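Local coordinates for sensor protein (Rhodopseudomonas palustris, PDB 2OOL) that forms the chromophore-binding part of a bacteriophytochrome that senses light through biliverdin and probably passes the signal on as a histidine kinase, at residues A[48-58]-A[70-81]; A[115-123]-A[131-139]. One frame throughout, in Å; residues are numbered along the deposited sequence.

Contact 1 of 2, residues A[48-58]-A[70-81]; sequences VSETDLRIASV and PASLLNVPIAHY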
loop_
_atom_site.group_PDB
_atom_site.type_symbol
_atom_site.label_atom_id
_atom_site.label_comp_id
_atom_site.label_asym_id
_atom_site.label_seq_id
_atom_site.Cartn_x
_atom_site.Cartn_y
_atom_site.Cartn_z
ATOM N N VAL A 48 -11.533 -27.003 11.032
ATOM C CA VAL A 48 -10.556 -27.835 11.709
ATOM C C VAL A 48 -10.517 -27.553 13.219
ATOM O O VAL A 48 -10.749 -26.431 13.672
ATOM C CB VAL A 48 -9.132 -27.630 11.141
ATOM C CG1 VAL A 48 -9.079 -27.960 9.636
ATOM C CG2 VAL A 48 -8.694 -26.213 11.367
ATOM N N SER A 49 -10.177 -28.567 13.993
ATOM C CA SER A 49 -10.094 -28.409 15.430
ATOM C C SER A 49 -8.786 -27.721 15.803
ATOM O O SER A 49 -7.789 -27.848 15.109
ATOM C CB SER A 49 -10.170 -29.766 16.104
ATOM O OG SER A 49 -8.985 -30.457 15.837
ATOM N N GLU A 50 -8.796 -27.001 16.918
ATOM C CA GLU A 50 -7.673 -26.125 17.272
ATOM C C GLU A 50 -6.565 -26.930 17.920
ATOM O O GLU A 50 -5.445 -26.444 18.066
ATOM C CB GLU A 50 -8.141 -25.037 18.245
ATOM C CG GLU A 50 -7.797 -23.599 17.810
ATOM C CD GLU A 50 -8.679 -22.616 18.539
ATOM O OE1 GLU A 50 -9.271 -21.703 17.913
ATOM O OE2 GLU A 50 -8.814 -22.794 19.765
ATOM N N THR A 51 -6.886 -28.159 18.311
ATOM C CA THR A 51 -5.946 -29.038 18.973
ATOM C C THR A 51 -4.903 -29.570 17.969
ATOM O O THR A 51 -3.853 -28.931 17.729
ATOM C CB THR A 51 -6.736 -30.170 19.691
ATOM O OG1 THR A 51 -5.837 -31.149 20.226
ATOM C CG2 THR A 51 -7.780 -30.853 18.747
ATOM N N ASP A 52 -5.238 -30.696 17.346
ATOM C CA ASP A 52 -4.402 -31.380 16.362
ATOM C C ASP A 52 -4.919 -31.127 14.936
ATOM O O ASP A 52 -4.522 -31.803 13.977
ATOM C CB ASP A 52 -4.401 -32.880 16.677
ATOM C CG ASP A 52 -5.713 -33.328 17.324
ATOM O OD1 ASP A 52 -6.765 -32.713 16.950
ATOM O OD2 ASP A 52 -5.673 -34.240 18.209
ATOM N N LEU A 53 -5.814 -30.155 14.787
ATOM C CA LEU A 53 -6.186 -29.687 13.479
ATOM C C LEU A 53 -6.854 -30.759 12.593
ATOM O O LEU A 53 -6.614 -30.840 11.384
ATOM C CB LEU A 53 -4.932 -29.067 12.831
ATOM C CG LEU A 53 -4.729 -27.617 13.270
ATOM C CD1 LEU A 53 -3.529 -26.983 12.617
ATOM C CD2 LEU A 53 -5.970 -26.811 12.891
ATOM N N ARG A 54 -7.719 -31.557 13.197
ATOM C CA ARG A 54 -8.413 -32.625 12.485
ATOM C C ARG A 54 -9.592 -32.046 11.767
ATOM O O ARG A 54 -10.212 -31.173 12.278
ATOM C CB ARG A 54 -8.899 -33.688 13.460
ATOM C CG ARG A 54 -7.766 -34.500 14.040
ATOM C CD ARG A 54 -8.193 -35.589 15.030
ATOM N NE ARG A 54 -6.965 -36.305 15.364
ATOM C CZ ARG A 54 -6.493 -37.373 14.721
ATOM N NH1 ARG A 54 -7.186 -37.965 13.751
ATOM N NH2 ARG A 54 -5.330 -37.885 15.090
ATOM N N ILE A 55 -9.955 -32.593 10.627
ATOM C CA ILE A 55 -10.994 -31.961 9.795
ATOM C C ILE A 55 -12.389 -32.289 10.355
ATOM O O ILE A 55 -12.707 -33.437 10.578
ATOM C CB ILE A 55 -10.866 -32.417 8.322
ATOM C CG1 ILE A 55 -9.597 -31.848 7.690
ATOM C CG2 ILE A 55 -12.074 -32.103 7.553
ATOM C CD1 ILE A 55 -9.154 -32.624 6.464
ATOM N N ALA A 56 -13.239 -31.283 10.528
ATOM C CA ALA A 56 -14.589 -31.564 11.058
ATOM C C ALA A 56 -15.676 -31.346 10.010
ATOM O O ALA A 56 -16.744 -31.930 10.088
ATOM C CB ALA A 56 -14.852 -30.800 12.376
ATOM N N SER A 57 -15.360 -30.600 8.964
ATOM C CA SER A 57 -16.255 -30.455 7.830
ATOM C C SER A 57 -15.457 -29.945 6.630
ATOM O O SER A 57 -14.432 -29.276 6.832
ATOM C CB SER A 57 -17.354 -29.429 8.161
ATOM O OG SER A 57 -18.086 -29.062 7.011
ATOM N N VAL A 58 -15.944 -30.250 5.412
ATOM C CA VAL A 58 -15.332 -29.755 4.172
ATOM C C VAL A 58 -16.402 -29.473 3.178
ATOM O O VAL A 58 -17.464 -30.105 3.210
ATOM C CB VAL A 58 -14.351 -30.780 3.454
ATOM C CG1 VAL A 58 -12.877 -30.485 3.803
ATOM C CG2 VAL A 58 -14.736 -32.201 3.733
ATOM N N PRO A 70 -15.778 -36.587 0.129
ATOM C CA PRO A 70 -15.762 -35.631 1.258
ATOM C C PRO A 70 -15.935 -36.274 2.633
ATOM O O PRO A 70 -15.165 -35.991 3.540
ATOM C CB PRO A 70 -16.927 -34.687 0.943
ATOM C CG PRO A 70 -17.024 -34.702 -0.498
ATOM C CD PRO A 70 -16.672 -36.122 -0.940
ATOM N N ALA A 71 -16.898 -37.171 2.770
ATOM C CA ALA A 71 -17.122 -37.828 4.055
ATOM C C ALA A 71 -15.848 -38.473 4.598
ATOM O O ALA A 71 -15.633 -38.482 5.821
ATOM C CB ALA A 71 -18.240 -38.867 3.956
ATOM N N SER A 72 -14.978 -38.976 3.719
ATOM C CA SER A 72 -13.882 -39.812 4.192
ATOM C C SER A 72 -12.779 -39.007 4.864
ATOM O O SER A 72 -11.875 -39.602 5.478
ATOM C CB SER A 72 -13.307 -40.637 3.049
ATOM O OG SER A 72 -12.820 -39.789 2.039
ATOM N N LEU A 73 -12.820 -37.673 4.718
ATOM C CA LEU A 73 -11.799 -36.788 5.321
ATOM C C LEU A 73 -12.142 -36.454 6.772
ATOM O O LEU A 73 -11.373 -35.783 7.483
ATOM C CB LEU A 73 -11.653 -35.484 4.518
ATOM C CG LEU A 73 -11.139 -35.687 3.070
ATOM C CD1 LEU A 73 -11.282 -34.487 2.175
ATOM C CD2 LEU A 73 -9.689 -36.179 3.058
ATOM N N LEU A 74 -13.298 -36.907 7.225
ATOM C CA LEU A 74 -13.750 -36.446 8.528
ATOM C C LEU A 74 -12.872 -37.092 9.646
ATOM O O LEU A 74 -12.614 -38.302 9.699
ATOM C CB LEU A 74 -15.271 -36.626 8.696
ATOM C CG LEU A 74 -16.153 -35.889 7.646
ATOM C CD1 LEU A 74 -17.678 -36.189 7.790
ATOM C CD2 LEU A 74 -15.939 -34.366 7.565
ATOM N N ASN A 75 -12.350 -36.195 10.461
ATOM C CA ASN A 75 -11.429 -36.451 11.532
ATOM C C ASN A 75 -9.985 -36.741 11.143
ATOM O O ASN A 75 -9.189 -37.157 11.994
ATOM C CB ASN A 75 -11.965 -37.543 12.479
ATOM C CG ASN A 75 -11.623 -37.256 13.894
ATOM O OD1 ASN A 75 -11.428 -38.167 14.717
ATOM N ND2 ASN A 75 -11.523 -35.978 14.204
ATOM N N VAL A 76 -9.637 -36.504 9.881
ATOM C CA VAL A 76 -8.275 -36.686 9.420
ATOM C C VAL A 76 -7.444 -35.430 9.701
ATOM O O VAL A 76 -7.918 -34.322 9.534
ATOM C CB VAL A 76 -8.251 -37.039 7.918
ATOM C CG1 VAL A 76 -6.836 -37.149 7.434
ATOM C CG2 VAL A 76 -8.998 -38.362 7.697
ATOM N N PRO A 77 -6.208 -35.593 10.170
ATOM C CA PRO A 77 -5.407 -34.400 10.318
ATOM C C PRO A 77 -5.194 -33.633 8.971
ATOM O O PRO A 77 -4.869 -34.222 7.930
ATOM C CB PRO A 77 -4.099 -34.912 10.889
ATOM C CG PRO A 77 -4.392 -36.223 11.441
ATOM C CD PRO A 77 -5.514 -36.793 10.639
ATOM N N ILE A 78 -5.401 -32.335 8.986
ATOM C CA ILE A 78 -5.346 -31.598 7.718
ATOM C C ILE A 78 -3.896 -31.648 7.172
ATOM O O ILE A 78 -3.684 -31.633 5.958
ATOM C CB ILE A 78 -5.875 -30.169 7.848
ATOM C CG1 ILE A 78 -6.146 -29.571 6.437
ATOM C CG2 ILE A 78 -4.929 -29.313 8.671
ATOM C CD1 ILE A 78 -6.725 -28.221 6.445
ATOM N N ALA A 79 -2.933 -31.776 8.086
ATOM C CA ALA A 79 -1.503 -31.799 7.770
ATOM C C ALA A 79 -1.136 -32.924 6.833
ATOM O O ALA A 79 -0.076 -32.895 6.231
ATOM C CB ALA A 79 -0.678 -31.894 9.041
ATOM N N HIS A 80 -1.985 -33.941 6.736
ATOM C CA HIS A 80 -1.754 -34.992 5.768
ATOM C C HIS A 80 -1.835 -34.521 4.323
ATOM O O HIS A 80 -1.210 -35.134 3.462
ATOM C CB HIS A 80 -2.674 -36.185 5.990
ATOM C CG HIS A 80 -2.320 -36.978 7.198
ATOM N ND1 HIS A 80 -3.218 -37.800 7.832
ATOM C CD2 HIS A 80 -1.172 -37.054 7.910
ATOM C CE1 HIS A 80 -2.638 -38.375 8.868
ATOM N NE2 HIS A 80 -1.399 -37.929 8.948
ATOM N N TYR A 81 -2.544 -33.433 4.059
ATOM C CA TYR A 81 -2.681 -32.928 2.696
ATOM C C TYR A 81 -1.952 -31.600 2.464
ATOM O O TYR A 81 -2.188 -30.950 1.457
ATOM C CB TYR A 81 -4.138 -32.718 2.380
ATOM C CG TYR A 81 -4.995 -33.863 2.764
ATOM C CD1 TYR A 81 -5.699 -33.832 3.959
ATOM C CD2 TYR A 81 -5.109 -34.980 1.942
ATOM C CE1 TYR A 81 -6.484 -34.892 4.347
ATOM C CE2 TYR A 81 -5.901 -36.059 2.317
ATOM C CZ TYR A 81 -6.585 -35.995 3.529
ATOM O OH TYR A 81 -7.396 -37.026 3.968
HETATM O O HOH W 1 -3.225 -31.741 10.969
#
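Arg-54 reaches over the turn that carries Asn-75, and nearly every atom of its side chain meets something there. CB lies 3.6 Å from Asn-75 ND2. CG, set anti to the carbonyl carbon (chi1 -71°), starts an extended run to NE that passes the amide at a slant; CD is 3.5 Å from the same ND2, with the guanidinium and amide planes turned 54° apart. NE has a long salt bridge to Asp-52 OD2, which lies in the guanidinium plane. At the tip, NH1 donates to the backbone Asn-75 O at 2.8 Å, approaching almost in line with the carbonyl bond (C=O...NH1 angle 174°). Pro-77 runs beside the arginine, and its CG lies over one guanidinium face, toward the rim, so a bond and a proline ring together restrict the rotation of this flat group.

Both segments belong to the PAS fold. Residues 48-58 form the turn and second strand of a hairpin begun by strand 44-48, whereas 70-81 is the connection between helix 62-66 and helix 84-94. A type II beta turn from Leu-73 to Val-76 presents its backbone to the strand: Asn-75 N donates to Ile-55 O at 2.8 Å. Arg-54 and Pro-77 form the one backbone bridge, flanked by Ile-55 N to Val-76 O at 2.9 Å and Ile-78 N to Leu-53 O at 3.1 Å. Just beyond Ile-55, a classic beta bulge sets Ala-56 and Ser-57 together opposite Val-47, and Leu-74 CD2 rests on Ala-56 O. Ile-55 fills the inner side: its side chain crosses that of Ile-78 at about a right angle, CG1 lying 4.1 Å from Ile-78 CB, while CD1 touches both Leu-73 CB and Tyr-81 CE1. Phe-46 of strand 44-48 packs against both isoleucines, and Leu-90 of helix 84-94 closes on Ile-78.

Contact 2 of 2, residues A[115-123]-A[131-139]; sequences ERAFNGILH and LELEPRDES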
loop_
_atom_site.group_PDB
_atom_site.type_symbol
_atom_site.label_atom_id
_atom_site.label_comp_id
_atom_site.label_asym_id
_atom_site.label_seq_id
_atom_site.Cartn_x
_atom_site.Cartn_y
_atom_site.Cartn_z
ATOM N N GLU A 115 1.261 -30.591 -6.552
ATOM C CA GLU A 115 1.183 -29.627 -5.454
ATOM C C GLU A 115 0.598 -28.308 -5.937
ATOM O O GLU A 115 1.095 -27.698 -6.879
ATOM C CB GLU A 115 2.593 -29.437 -4.884
ATOM C CG GLU A 115 2.759 -28.442 -3.781
ATOM C CD GLU A 115 4.208 -28.350 -3.297
ATOM O OE1 GLU A 115 4.936 -29.350 -3.422
ATOM O OE2 GLU A 115 4.644 -27.280 -2.801
ATOM N N ARG A 116 -0.465 -27.872 -5.264
ATOM C CA ARG A 116 -1.221 -26.666 -5.557
ATOM C C ARG A 116 -1.086 -25.632 -4.474
ATOM O O ARG A 116 -1.314 -25.926 -3.292
ATOM C CB ARG A 116 -2.707 -26.980 -5.641
ATOM C CG ARG A 116 -3.096 -27.879 -6.798
ATOM C CD ARG A 116 -3.489 -27.035 -7.997
ATOM N NE ARG A 116 -4.618 -26.143 -7.720
ATOM C CZ ARG A 116 -5.899 -26.504 -7.762
ATOM N NH1 ARG A 116 -6.253 -27.755 -8.075
ATOM N NH2 ARG A 116 -6.842 -25.589 -7.508
ATOM N N ALA A 117 -0.858 -24.381 -4.903
ATOM C CA ALA A 117 -0.614 -23.242 -4.033
ATOM C C ALA A 117 -1.871 -22.322 -3.918
ATOM O O ALA A 117 -2.528 -21.973 -4.919
ATOM C CB ALA A 117 0.633 -22.396 -4.568
ATOM N N PHE A 118 -2.139 -21.912 -2.687
ATOM C CA PHE A 118 -3.326 -21.178 -2.285
ATOM C C PHE A 118 -3.010 -20.092 -1.278
ATOM O O PHE A 118 -1.992 -20.091 -0.634
ATOM C CB PHE A 118 -4.331 -22.084 -1.591
ATOM C CG PHE A 118 -4.901 -23.172 -2.455
ATOM C CD1 PHE A 118 -5.963 -22.914 -3.320
ATOM C CD2 PHE A 118 -4.414 -24.468 -2.367
ATOM C CE1 PHE A 118 -6.476 -23.901 -4.137
ATOM C CE2 PHE A 118 -4.933 -25.471 -3.144
ATOM C CZ PHE A 118 -5.961 -25.207 -4.034
ATOM N N ASN A 119 -3.947 -19.144 -1.175
ATOM C CA ASN A 119 -4.005 -18.170 -0.107
ATOM C C ASN A 119 -4.899 -18.812 0.920
ATOM O O ASN A 119 -6.083 -19.072 0.648
ATOM C CB ASN A 119 -4.693 -16.846 -0.549
ATOM C CG ASN A 119 -3.739 -15.780 -0.970
ATOM O OD1 ASN A 119 -4.189 -14.700 -1.419
ATOM N ND2 ASN A 119 -2.453 -16.005 -0.801
ATOM N N GLY A 120 -4.358 -19.006 2.116
ATOM C CA GLY A 120 -5.130 -19.552 3.226
ATOM C C GLY A 120 -5.697 -18.450 4.112
ATOM O O GLY A 120 -4.952 -17.573 4.621
ATOM N N ILE A 121 -7.020 -18.490 4.304
ATOM C CA ILE A 121 -7.737 -17.443 5.030
ATOM C C ILE A 121 -8.372 -18.131 6.237
ATOM O O ILE A 121 -9.275 -18.926 6.094
ATOM C CB ILE A 121 -8.864 -16.779 4.182
ATOM C CG1 ILE A 121 -8.391 -16.469 2.761
ATOM C CG2 ILE A 121 -9.475 -15.539 4.923
ATOM C CD1 ILE A 121 -7.519 -15.328 2.672
ATOM N N LEU A 122 -7.867 -17.788 7.399
ATOM C CA LEU A 122 -8.144 -18.424 8.655
ATOM C C LEU A 122 -9.025 -17.522 9.535
ATOM O O LEU A 122 -8.816 -16.286 9.594
ATOM C CB LEU A 122 -6.792 -18.581 9.339
ATOM C CG LEU A 122 -6.425 -19.750 10.200
ATOM C CD1 LEU A 122 -7.036 -21.087 9.745
ATOM C CD2 LEU A 122 -4.864 -19.739 10.162
ATOM N N HIS A 123 -10.008 -18.107 10.202
ATOM C CA HIS A 123 -10.739 -17.388 11.231
ATOM C C HIS A 123 -11.395 -18.280 12.286
ATOM O O HIS A 123 -11.630 -19.464 12.068
ATOM C CB HIS A 123 -11.732 -16.379 10.627
ATOM C CG HIS A 123 -13.069 -16.946 10.306
ATOM N ND1 HIS A 123 -13.408 -17.365 9.036
ATOM C CD2 HIS A 123 -14.193 -17.065 11.063
ATOM C CE1 HIS A 123 -14.679 -17.749 9.032
ATOM N NE2 HIS A 123 -15.178 -17.583 10.253
ATOM N N LEU A 131 -10.860 -22.665 7.854
ATOM C CA LEU A 131 -9.793 -22.335 6.914
ATOM C C LEU A 131 -10.366 -22.288 5.508
ATOM O O LEU A 131 -11.051 -23.208 5.089
ATOM C CB LEU A 131 -8.681 -23.365 6.996
ATOM C CG LEU A 131 -7.561 -23.269 5.918
ATOM C CD1 LEU A 131 -6.719 -21.994 6.081
ATOM C CD2 LEU A 131 -6.677 -24.467 5.939
ATOM N N GLU A 132 -10.078 -21.239 4.769
ATOM C CA GLU A 132 -10.557 -21.162 3.419
ATOM C C GLU A 132 -9.369 -20.971 2.472
ATOM O O GLU A 132 -8.461 -20.237 2.791
ATOM C CB GLU A 132 -11.548 -20.010 3.305
ATOM C CG GLU A 132 -12.846 -20.232 4.087
ATOM C CD GLU A 132 -13.768 -19.033 4.044
ATOM O OE1 GLU A 132 -13.489 -18.060 4.760
ATOM O OE2 GLU A 132 -14.768 -19.072 3.303
ATOM N N LEU A 133 -9.404 -21.651 1.331
ATOM C CA LEU A 133 -8.313 -21.669 0.360
ATOM C C LEU A 133 -8.758 -20.952 -0.869
ATOM O O LEU A 133 -9.709 -21.387 -1.518
ATOM C CB LEU A 133 -7.972 -23.129 -0.003
ATOM C CG LEU A 133 -7.428 -24.033 1.080
ATOM C CD1 LEU A 133 -6.936 -25.333 0.460
ATOM C CD2 LEU A 133 -6.356 -23.335 1.865
ATOM N N GLU A 134 -8.137 -19.819 -1.159
ATOM C CA GLU A 134 -8.457 -18.978 -2.335
ATOM C C GLU A 134 -7.283 -19.019 -3.298
ATOM O O GLU A 134 -6.190 -19.279 -2.879
ATOM C CB GLU A 134 -8.622 -17.487 -1.930
ATOM C CG GLU A 134 -9.967 -17.102 -1.341
ATOM C CD GLU A 134 -10.184 -15.583 -1.202
ATOM O OE1 GLU A 134 -9.227 -14.775 -1.455
ATOM O OE2 GLU A 134 -11.307 -15.215 -0.765
ATOM N N PRO A 135 -7.495 -18.615 -4.567
ATOM C CA PRO A 135 -6.356 -18.407 -5.447
ATOM C C PRO A 135 -5.453 -17.285 -4.953
ATOM O O PRO A 135 -5.911 -16.345 -4.296
ATOM C CB PRO A 135 -6.987 -18.016 -6.789
ATOM C CG PRO A 135 -8.447 -18.285 -6.666
ATOM C CD PRO A 135 -8.778 -18.293 -5.208
ATOM N N ARG A 136 -4.179 -17.373 -5.272
ATOM C CA ARG A 136 -3.220 -16.404 -4.795
ATOM C C ARG A 136 -3.214 -15.096 -5.590
ATOM O O ARG A 136 -3.671 -15.037 -6.726
ATOM C CB ARG A 136 -1.809 -16.996 -4.847
ATOM C CG ARG A 136 -1.652 -18.285 -4.058
ATOM C CD ARG A 136 -0.203 -18.583 -3.707
ATOM N NE ARG A 136 0.392 -17.486 -2.954
ATOM C CZ ARG A 136 1.681 -17.411 -2.612
ATOM N NH1 ARG A 136 2.536 -18.409 -2.904
ATOM N NH2 ARG A 136 2.125 -16.354 -1.929
ATOM N N ASP A 137 -2.629 -14.078 -4.980
ATOM C CA ASP A 137 -2.422 -12.821 -5.637
ATOM C C ASP A 137 -1.455 -12.996 -6.807
ATOM O O ASP A 137 -0.401 -13.629 -6.661
ATOM C CB ASP A 137 -1.871 -11.792 -4.656
ATOM C CG ASP A 137 -1.776 -10.408 -5.271
ATOM O OD1 ASP A 137 -2.804 -9.691 -5.334
ATOM O OD2 ASP A 137 -0.663 -10.048 -5.692
ATOM N N GLU A 138 -1.824 -12.436 -7.958
ATOM C CA GLU A 138 -1.054 -12.634 -9.215
ATOM C C GLU A 138 -0.344 -11.405 -9.789
ATOM O O GLU A 138 -0.003 -11.412 -10.968
ATOM C CB GLU A 138 -1.993 -13.175 -10.320
ATOM C CG GLU A 138 -2.026 -14.708 -10.493
ATOM C CD GLU A 138 -2.995 -15.137 -11.626
ATOM O OE1 GLU A 138 -2.577 -15.108 -12.824
ATOM O OE2 GLU A 138 -4.168 -15.492 -11.305
ATOM N N SER A 139 -0.090 -10.346 -9.036
ATOM C CA SER A 139 0.396 -9.127 -9.758
ATOM C C SER A 139 1.891 -9.111 -10.106
ATOM O O SER A 139 2.769 -9.431 -9.305
ATOM C CB SER A 139 -0.003 -7.812 -9.068
ATOM O OG SER A 139 0.432 -6.692 -9.856
HETATM O O HOH W 2 -3.112 -19.832 -6.475
HETATM O O HOH W 3 -11.739 -17.982 6.822
#
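Phe-118 lays one ring face against Leu-133, whose CD1 stands 4.2 Å from the ring centroid and 21° off the ring normal, a CH-pi contact. Leu-133 CB also touches the ring, 3.9 Å from Phe-118 CD1, and Glu-134 O lies at the ring's edge in its plane. Phe-118 CG, anti to the carbonyl carbon (chi1 -64°), swings the ring to where it meets the leucine at a slant. Two residues on, Gly-120 CA is approached by the methyls of Leu-131 and Leu-133, and Leu-122 CD1 packs 3.8 Å from Leu-131 CD1.

These side chains are positioned by an antiparallel beta hairpin. Asn-119 and Glu-134 form a hydrogen-bonded pair, with Asn-119 N to Glu-134 O at 2.8 Å and the return bond equally short; Ile-121 and Glu-132 form the next, with Ile-121 N to Glu-132 O at 2.7 Å. Past the strand end, Arg-136 CG lies 3.6 Å from Phe-118 C, and a water joins Ala-117 O to Arg-136 N.

Asn-119, Ile-121, Glu-132 and Glu-134 share the face of the sheet opposite Leu-122, Leu-131 and Leu-133. A second water donates to both Ile-121 O and Glu-132 OE1, the latter at 2.7 Å, and lies in plane at the edge of the His-123 ring. The buried Glu-132 carboxylate is further gripped by Val-261 N, Leu-262 N and Ser-260 OG, which would probably favour its charged form; Glu-134 has a salt bridge to Arg-311.

This PAS-fold hairpin lies inside the sheet, strand 105-111 pairing with 114-125 and strand 44-48 with 128-134. Leu-122 faces helix 84-94, while Asn-119 and Ile-121 meet helix 308-332 on the opposite face.

Contact 1 lies at the periphery of the PAS-fold sheet and is partly buried, while contact 2 is a buried pairing within it, centred nearer the middle of the chain. Their centres are about 18 Å apart, yet they touch where Ile-78 CD1 packs 3.8 Å from Leu-131 CD2. Strand 44-48 pairs with a strand from each contact, and helix 84-94 receives side chains from both. In contact 1 a connecting loop is held to the hairpin turn and the start of strand 55-59 by three backbone bonds and a partly exposed arginine; contact 2 has regular antiparallel pairs, with buried glutamates tied to residues 260-262 and Arg-311 of the GAF domain.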